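Local coordinates for tellurite resistance protein of COG3793 (PDB 2OU3), which is of unconfirmed function, probably related to tellurite resistance, and binds zinc ions and 1H-indole-3-carbaldehyde, at residues P48-W53 with I102-A107; R95-S100 with T124-K129. All blocks are in the same frame, centred on the assembly; numbering follows the deposited sequence.

Overall arrangement
From the N terminus, helices 4-18 and 26-41 come before any segment of either contact. Contact 1 begins on helix 48-60; the chain then runs through helices 65-73 and 80-84 into helix 94-106, where R95-S100 opens contact 2 before I102-A107 closes contact 1. A shorter excursion through helix 113-126 brings T124-K129 back to close contact 2. The two loops therefore cross rather than nest, sharing helix 94-106: its C-terminal end meets helix 48-60 at a zinc site, and its N-terminal part meets the end of helix 113-126 beside an indole pocket. The contact centres lie about 17 Å apart, a worked example of one helix serving two interfaces.

Contact 1. Residues P48-W53 with I102-A107; sequences PEEKDW and IWVSAA. With ZN (zinc ion), chain C; ZN (zinc ion), chain D.
W53 reaches from helix 48-60 across the C-terminal end of helix 94-106, and it touches three residues in turn. Its CB rests 3.6 Å from A107 CB, and the same methyl group stays close to CD1 at the base of the ring. CG stands anti to the backbone N (chi1 -166°), beside the A107 methyl. CE3 then lies 3.7 Å from V104 CG2, a methyl that also borders CZ3. At the far end CH2 comes within 3.6 Å of W103 CB, while CZ2 approaches W103 CE3. The carbonyl carbon of W103 sits above one face of the W53 ring, offset toward its rim. The two indoles are nearly parallel, their planes 6° apart, but are displaced so that little of one ring lies over the other. W12 and W16 of the second subunit meet W53 and W103, respectively, edge-to-face, extending the aromatic cluster into the dimer.

The helical segments run at 136° to each other, closer to antiparallel than parallel, in a helix-helix junction of the all-helical TerB-family region that carries a zinc site at the C-terminal end of helix 94-106. E50 OE2 lies 2.2 Å from the zinc ion, and the backbone O of S105 binds the same ion at 2.1 Å; D108, E115 and two waters bring the ligand count to six. The extended E50 side chain carries its CG to 3.1 Å from V104 O. Its other oxygen, OE1, accepts a hydrogen bond from S47 N. E49 sends OE1 to a second zinc ion, 2.1 Å away.

Contact 2. Residues R95-S100 with T124-K129; sequences RDILLS and TILGIK. With I3A (1H-indole-3-carbaldehyde), chain E.
The Schellman motif that ends helix 113-126 presents L126 and I128, on either side of G127 in the sequence, to L98 and its neighbours on helix 94-106. L98 supplies both of its methyl groups. CD1 meets L126 CD1 at 4.2 Å, whereas CD2 lies 3.9 Å from I128 CD1, so the branched end of the leucine is shared between the two residues. The L98 and I128 side chains lie past one another, pointing oppositely, and I128 CD1 also borders L98 CB. I128 CD1 also lies 4.0 Å from R95 CA. I97 adds a looser contact, its CG2 standing 4.4 Å from L126 CD1.

In the Schellman turn, G127 takes a positive phi of 78° and its N bonds back to T124 O. The chain then turns through I128 to K129, the N-cap residue of helix 130-154. That long helix packs on the same cluster, with L136 against L98 and V133 against I128, while I119 and A123 of helix 113-126 and C39 of helix 26-41 also pack against L98. This is apolar packing where three successive helices of the all-helical TerB-like fold, 94-106, 113-126 and 130-154, meet.

D96, directed away from this apolar cluster, belongs to the pocket for 1H-indole-3-carbaldehyde. Its CG is anti to the backbone N (chi1 -179°), and OD2 accepts the indole N-H of the ligand at 2.8 Å, in a fairly straight bond of 165°. OD2 is also hydrogen-bonded to Y155 OH of the second subunit, and OD1 to Y32 OH, so bonds at both oxygens steady the carboxylate. Next to it, R95 NH1 bonds to L153 O of the second subunit.

Contact 1. Residues P48-W53 with I102-A107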
loop_
_atom_site.group_PDB
_atom_site.type_symbol
_atom_site.label_atom_id
_atom_site.label_comp_id
_atom_site.label_asym_id
_atom_site.label_seq_id
_atom_site.Cartn_x
_atom_site.Cartn_y
_atom_site.Cartn_z
ATOM N N PRO A 48 -18.729 -8.106 -9.178
ATOM C CA PRO A 48 -18.298 -6.767 -9.554
ATOM C C PRO A 48 -17.420 -6.104 -8.515
ATOM O O PRO A 48 -16.389 -5.496 -8.866
ATOM C CB PRO A 48 -19.614 -5.993 -9.683
ATOM C CG PRO A 48 -20.616 -7.015 -10.069
ATOM C CD PRO A 48 -20.171 -8.322 -9.457
ATOM N N GLU A 49 -17.831 -6.203 -7.247
ATOM C CA GLU A 49 -17.051 -5.617 -6.176
ATOM C C GLU A 49 -15.662 -6.243 -6.060
ATOM O O GLU A 49 -14.668 -5.530 -5.819
ATOM C CB GLU A 49 -17.766 -5.748 -4.828
ATOM C CG GLU A 49 -16.970 -5.053 -3.718
ATOM C CD GLU A 49 -17.729 -4.919 -2.396
ATOM O OE1 GLU A 49 -18.742 -5.609 -2.201
ATOM O OE2 GLU A 49 -17.299 -4.103 -1.552
ATOM N N GLU A 50 -15.590 -7.561 -6.191
ATOM C CA GLU A 50 -14.316 -8.261 -6.137
ATOM C C GLU A 50 -13.474 -7.810 -7.317
ATOM O O GLU A 50 -12.289 -7.480 -7.163
ATOM C CB GLU A 50 -14.513 -9.775 -6.197
ATOM C CG GLU A 50 -14.977 -10.415 -4.885
ATOM C CD GLU A 50 -15.430 -11.846 -5.082
ATOM O OE1 GLU A 50 -15.887 -12.190 -6.192
ATOM O OE2 GLU A 50 -15.333 -12.633 -4.134
ATOM N N LYS A 51 -14.067 -7.778 -8.513
ATOM C CA LYS A 51 -13.283 -7.375 -9.704
ATOM C C LYS A 51 -12.807 -5.931 -9.607
ATOM O O LYS A 51 -11.661 -5.606 -9.980
ATOM C CB LYS A 51 -14.054 -7.586 -11.029
ATOM C CG LYS A 51 -13.119 -7.391 -12.287
ATOM C CD LYS A 51 -13.720 -7.925 -13.574
ATOM C CE LYS A 51 -12.763 -7.721 -14.746
ATOM N NZ LYS A 51 -13.204 -8.424 -15.996
ATOM N N ASP A 52 -13.669 -5.062 -9.078
ATOM C CA ASP A 52 -13.314 -3.665 -8.902
ATOM C C ASP A 52 -12.140 -3.467 -7.967
ATOM O O ASP A 52 -11.294 -2.627 -8.249
ATOM C CB ASP A 52 -14.466 -2.826 -8.414
ATOM C CG ASP A 52 -15.529 -2.641 -9.478
ATOM O OD1 ASP A 52 -15.283 -3.026 -10.646
ATOM O OD2 ASP A 52 -16.619 -2.137 -9.133
ATOM N N TRP A 53 -12.099 -4.216 -6.869
ATOM C CA TRP A 53 -10.952 -4.160 -5.970
ATOM C C TRP A 53 -9.651 -4.586 -6.664
ATOM O O TRP A 53 -8.573 -3.963 -6.500
ATOM C CB TRP A 53 -11.234 -5.065 -4.791
ATOM C CG TRP A 53 -10.317 -4.857 -3.656
ATOM C CD1 TRP A 53 -10.530 -4.042 -2.579
ATOM C CD2 TRP A 53 -9.057 -5.489 -3.442
ATOM N NE1 TRP A 53 -9.486 -4.138 -1.718
ATOM C CE2 TRP A 53 -8.557 -5.004 -2.224
ATOM C CE3 TRP A 53 -8.289 -6.409 -4.174
ATOM C CZ2 TRP A 53 -7.331 -5.406 -1.707
ATOM C CZ3 TRP A 53 -7.061 -6.780 -3.671
ATOM C CH2 TRP A 53 -6.600 -6.282 -2.438
ATOM N N ILE A 102 -6.930 -14.271 -2.474
ATOM C CA ILE A 102 -7.616 -14.272 -1.165
ATOM C C ILE A 102 -8.154 -12.890 -0.844
ATOM O O ILE A 102 -9.315 -12.754 -0.470
ATOM C CB ILE A 102 -6.666 -14.738 -0.048
ATOM C CG1 ILE A 102 -6.353 -16.222 -0.239
ATOM C CG2 ILE A 102 -7.275 -14.467 1.376
ATOM C CD1 ILE A 102 -5.087 -16.730 0.517
ATOM N N TRP A 103 -7.311 -11.862 -0.987
ATOM C CA TRP A 103 -7.717 -10.476 -0.725
ATOM C C TRP A 103 -8.839 -10.043 -1.661
ATOM O O TRP A 103 -9.786 -9.406 -1.230
ATOM C CB TRP A 103 -6.548 -9.513 -0.871
ATOM C CG TRP A 103 -5.791 -9.283 0.358
ATOM C CD1 TRP A 103 -4.649 -9.902 0.753
ATOM C CD2 TRP A 103 -6.138 -8.364 1.393
ATOM N NE1 TRP A 103 -4.229 -9.389 1.972
ATOM C CE2 TRP A 103 -5.138 -8.461 2.396
ATOM C CE3 TRP A 103 -7.206 -7.483 1.585
ATOM C CZ2 TRP A 103 -5.176 -7.694 3.541
ATOM C CZ3 TRP A 103 -7.236 -6.723 2.725
ATOM C CH2 TRP A 103 -6.241 -6.837 3.688
ATOM N N VAL A 104 -8.736 -10.404 -2.936
ATOM C CA VAL A 104 -9.817 -10.115 -3.881
ATOM C C VAL A 104 -11.145 -10.773 -3.453
ATOM O O VAL A 104 -12.179 -10.137 -3.512
ATOM C CB VAL A 104 -9.459 -10.568 -5.299
ATOM C CG1 VAL A 104 -10.687 -10.506 -6.209
ATOM C CG2 VAL A 104 -8.326 -9.671 -5.870
ATOM N N SER A 105 -11.095 -12.037 -3.072
ATOM C CA SER A 105 -12.256 -12.783 -2.666
ATOM C C SER A 105 -12.864 -12.160 -1.396
ATOM O O SER A 105 -14.062 -12.182 -1.183
ATOM C CB SER A 105 -11.862 -14.231 -2.418
ATOM O OG SER A 105 -11.530 -14.879 -3.631
ATOM N N ALA A 106 -12.024 -11.629 -0.531
ATOM C CA ALA A 106 -12.487 -11.004 0.704
ATOM C C ALA A 106 -13.132 -9.639 0.475
ATOM O O ALA A 106 -13.778 -9.123 1.376
ATOM C CB ALA A 106 -11.292 -10.833 1.680
ATOM N N ALA A 107 -12.964 -9.048 -0.715
ATOM C CA ALA A 107 -13.324 -7.640 -0.965
ATOM C C ALA A 107 -14.809 -7.387 -0.843
ATOM O O ALA A 107 -15.223 -6.277 -0.531
ATOM C CB ALA A 107 -12.839 -7.174 -2.376
HETATM ZN ZN ZN C . -15.868 -12.809 -2.004
HETATM ZN ZN ZN D . -19.520 -4.912 -0.431
HETATM O O HOH W 1 -14.558 -15.141 -4.986
HETATM O O HOH W 2 -17.939 -13.311 -2.835
HETATM O O HOH W 3 -16.501 -12.920 0.101
#

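Contact 2. Residues R95-S100 with T124-K129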
loop_
_atom_site.group_PDB
_atom_site.type_symbol
_atom_site.label_atom_id
_atom_site.label_comp_id
_atom_site.label_asym_id
_atom_site.label_seq_id
_atom_site.Cartn_x
_atom_site.Cartn_y
_atom_site.Cartn_z
ATOM N N ARG A 95 2.595 -18.125 -4.751
ATOM C CA ARG A 95 2.075 -17.757 -3.428
ATOM C C ARG A 95 1.524 -16.331 -3.431
ATOM O O ARG A 95 0.531 -16.024 -2.790
ATOM C CB ARG A 95 3.141 -17.883 -2.362
ATOM C CG ARG A 95 3.648 -19.313 -2.175
ATOM C CD ARG A 95 4.698 -19.342 -1.085
ATOM N NE ARG A 95 5.330 -20.645 -0.983
ATOM C CZ ARG A 95 6.113 -21.012 0.024
ATOM N NH1 ARG A 95 6.388 -20.190 1.026
ATOM N NH2 ARG A 95 6.611 -22.212 0.030
ATOM N N ASP A 96 2.204 -15.478 -4.176
ATOM C CA ASP A 96 1.855 -14.086 -4.349
ATOM C C ASP A 96 0.468 -14.001 -5.026
ATOM O O ASP A 96 -0.419 -13.291 -4.577
ATOM C CB ASP A 96 2.998 -13.485 -5.170
ATOM C CG ASP A 96 2.867 -11.990 -5.457
ATOM O OD1 ASP A 96 1.859 -11.336 -5.086
ATOM O OD2 ASP A 96 3.870 -11.486 -6.049
ATOM N N ILE A 97 0.285 -14.763 -6.098
ATOM C CA ILE A 97 -0.973 -14.793 -6.798
ATOM C C ILE A 97 -2.094 -15.212 -5.810
ATOM O O ILE A 97 -3.172 -14.617 -5.784
ATOM C CB ILE A 97 -0.932 -15.829 -7.997
ATOM C CG1 ILE A 97 -0.066 -15.315 -9.175
ATOM C CG2 ILE A 97 -2.361 -16.187 -8.470
ATOM C CD1 ILE A 97 0.473 -16.443 -10.121
ATOM N N LEU A 98 -1.835 -16.268 -5.046
ATOM C CA LEU A 98 -2.860 -16.835 -4.124
ATOM C C LEU A 98 -3.293 -15.822 -3.095
ATOM O O LEU A 98 -4.480 -15.655 -2.838
ATOM C CB LEU A 98 -2.323 -18.083 -3.437
ATOM C CG LEU A 98 -3.448 -18.968 -2.881
ATOM C CD1 LEU A 98 -4.005 -19.675 -4.128
ATOM C CD2 LEU A 98 -3.011 -19.995 -1.859
ATOM N N LEU A 99 -2.315 -15.128 -2.499
ATOM C CA LEU A 99 -2.578 -14.124 -1.502
ATOM C C LEU A 99 -3.411 -12.982 -2.050
ATOM O O LEU A 99 -4.360 -12.558 -1.426
ATOM C CB LEU A 99 -1.269 -13.609 -0.865
ATOM C CG LEU A 99 -1.475 -12.525 0.212
ATOM C CD1 LEU A 99 -2.316 -13.024 1.390
ATOM C CD2 LEU A 99 -0.126 -11.937 0.689
ATOM N N SER A 100 -3.072 -12.486 -3.221
ATOM C CA SER A 100 -3.905 -11.458 -3.864
ATOM C C SER A 100 -5.309 -11.990 -4.152
ATOM O O SER A 100 -6.286 -11.290 -3.954
ATOM C CB SER A 100 -3.247 -10.976 -5.162
ATOM O OG SER A 100 -2.071 -10.222 -4.868
ATOM N N THR A 124 -3.795 -26.178 -5.261
ATOM C CA THR A 124 -3.393 -27.476 -5.782
ATOM C C THR A 124 -2.857 -27.350 -7.222
ATOM O O THR A 124 -1.784 -27.894 -7.556
ATOM C CB THR A 124 -4.563 -28.445 -5.711
ATOM O OG1 THR A 124 -5.204 -28.298 -4.435
ATOM C CG2 THR A 124 -4.066 -29.849 -5.904
ATOM N N ILE A 125 -3.594 -26.634 -8.055
ATOM C CA ILE A 125 -3.175 -26.352 -9.435
ATOM C C ILE A 125 -1.838 -25.635 -9.453
ATOM O O ILE A 125 -0.952 -25.990 -10.222
ATOM C CB ILE A 125 -4.236 -25.535 -10.184
ATOM C CG1 ILE A 125 -5.493 -26.397 -10.397
ATOM C CG2 ILE A 125 -3.685 -25.053 -11.544
ATOM C CD1 ILE A 125 -6.746 -25.618 -10.813
ATOM N N LEU A 126 -1.682 -24.665 -8.558
ATOM C CA LEU A 126 -0.422 -23.932 -8.405
ATOM C C LEU A 126 0.701 -24.701 -7.720
ATOM O O LEU A 126 1.841 -24.237 -7.708
ATOM C CB LEU A 126 -0.676 -22.618 -7.665
ATOM C CG LEU A 126 -1.465 -21.558 -8.411
ATOM C CD1 LEU A 126 -1.635 -20.396 -7.493
ATOM C CD2 LEU A 126 -0.767 -21.129 -9.714
ATOM N N GLY A 127 0.409 -25.868 -7.148
ATOM C CA GLY A 127 1.428 -26.654 -6.465
ATOM C C GLY A 127 1.808 -26.178 -5.065
ATOM O O GLY A 127 2.878 -26.535 -4.541
ATOM N N ILE A 128 0.922 -25.419 -4.435
ATOM C CA ILE A 128 1.169 -24.862 -3.093
ATOM C C ILE A 128 0.617 -25.851 -2.059
ATOM O O ILE A 128 -0.538 -26.274 -2.166
ATOM C CB ILE A 128 0.452 -23.479 -2.921
ATOM C CG1 ILE A 128 0.870 -22.491 -4.019
ATOM C CG2 ILE A 128 0.713 -22.877 -1.540
ATOM C CD1 ILE A 128 0.070 -21.171 -4.019
ATOM N N LYS A 129 1.446 -26.232 -1.088
ATOM C CA LYS A 129 1.043 -27.167 -0.025
ATOM C C LYS A 129 0.045 -26.536 0.934
ATOM O O LYS A 129 0.065 -25.305 1.166
ATOM C CB LYS A 129 2.272 -27.686 0.732
ATOM C CG LYS A 129 3.131 -28.595 -0.148
ATOM C CD LYS A 129 3.948 -29.615 0.618
ATOM C CE LYS A 129 4.605 -30.629 -0.335
ATOM N NZ LYS A 129 5.688 -29.980 -1.128
HETATM O O I3A E . 2.996 -6.705 -11.537
HETATM C "C3'" I3A E . 2.733 -6.921 -10.356
HETATM C C3 I3A E . 3.246 -8.178 -9.759
HETATM C C2 I3A E . 3.088 -8.520 -8.443
HETATM N N I3A E . 3.713 -9.731 -8.252
HETATM C C8 I3A E . 4.267 -10.187 -9.394
HETATM C C9 I3A E . 4.012 -9.211 -10.462
HETATM C C4 I3A E . 4.511 -9.408 -11.760
HETATM C C5 I3A E . 5.211 -10.561 -12.022
HETATM C C6 I3A E . 5.473 -11.507 -11.017
HETATM C C7 I3A E . 5.006 -11.306 -9.727
#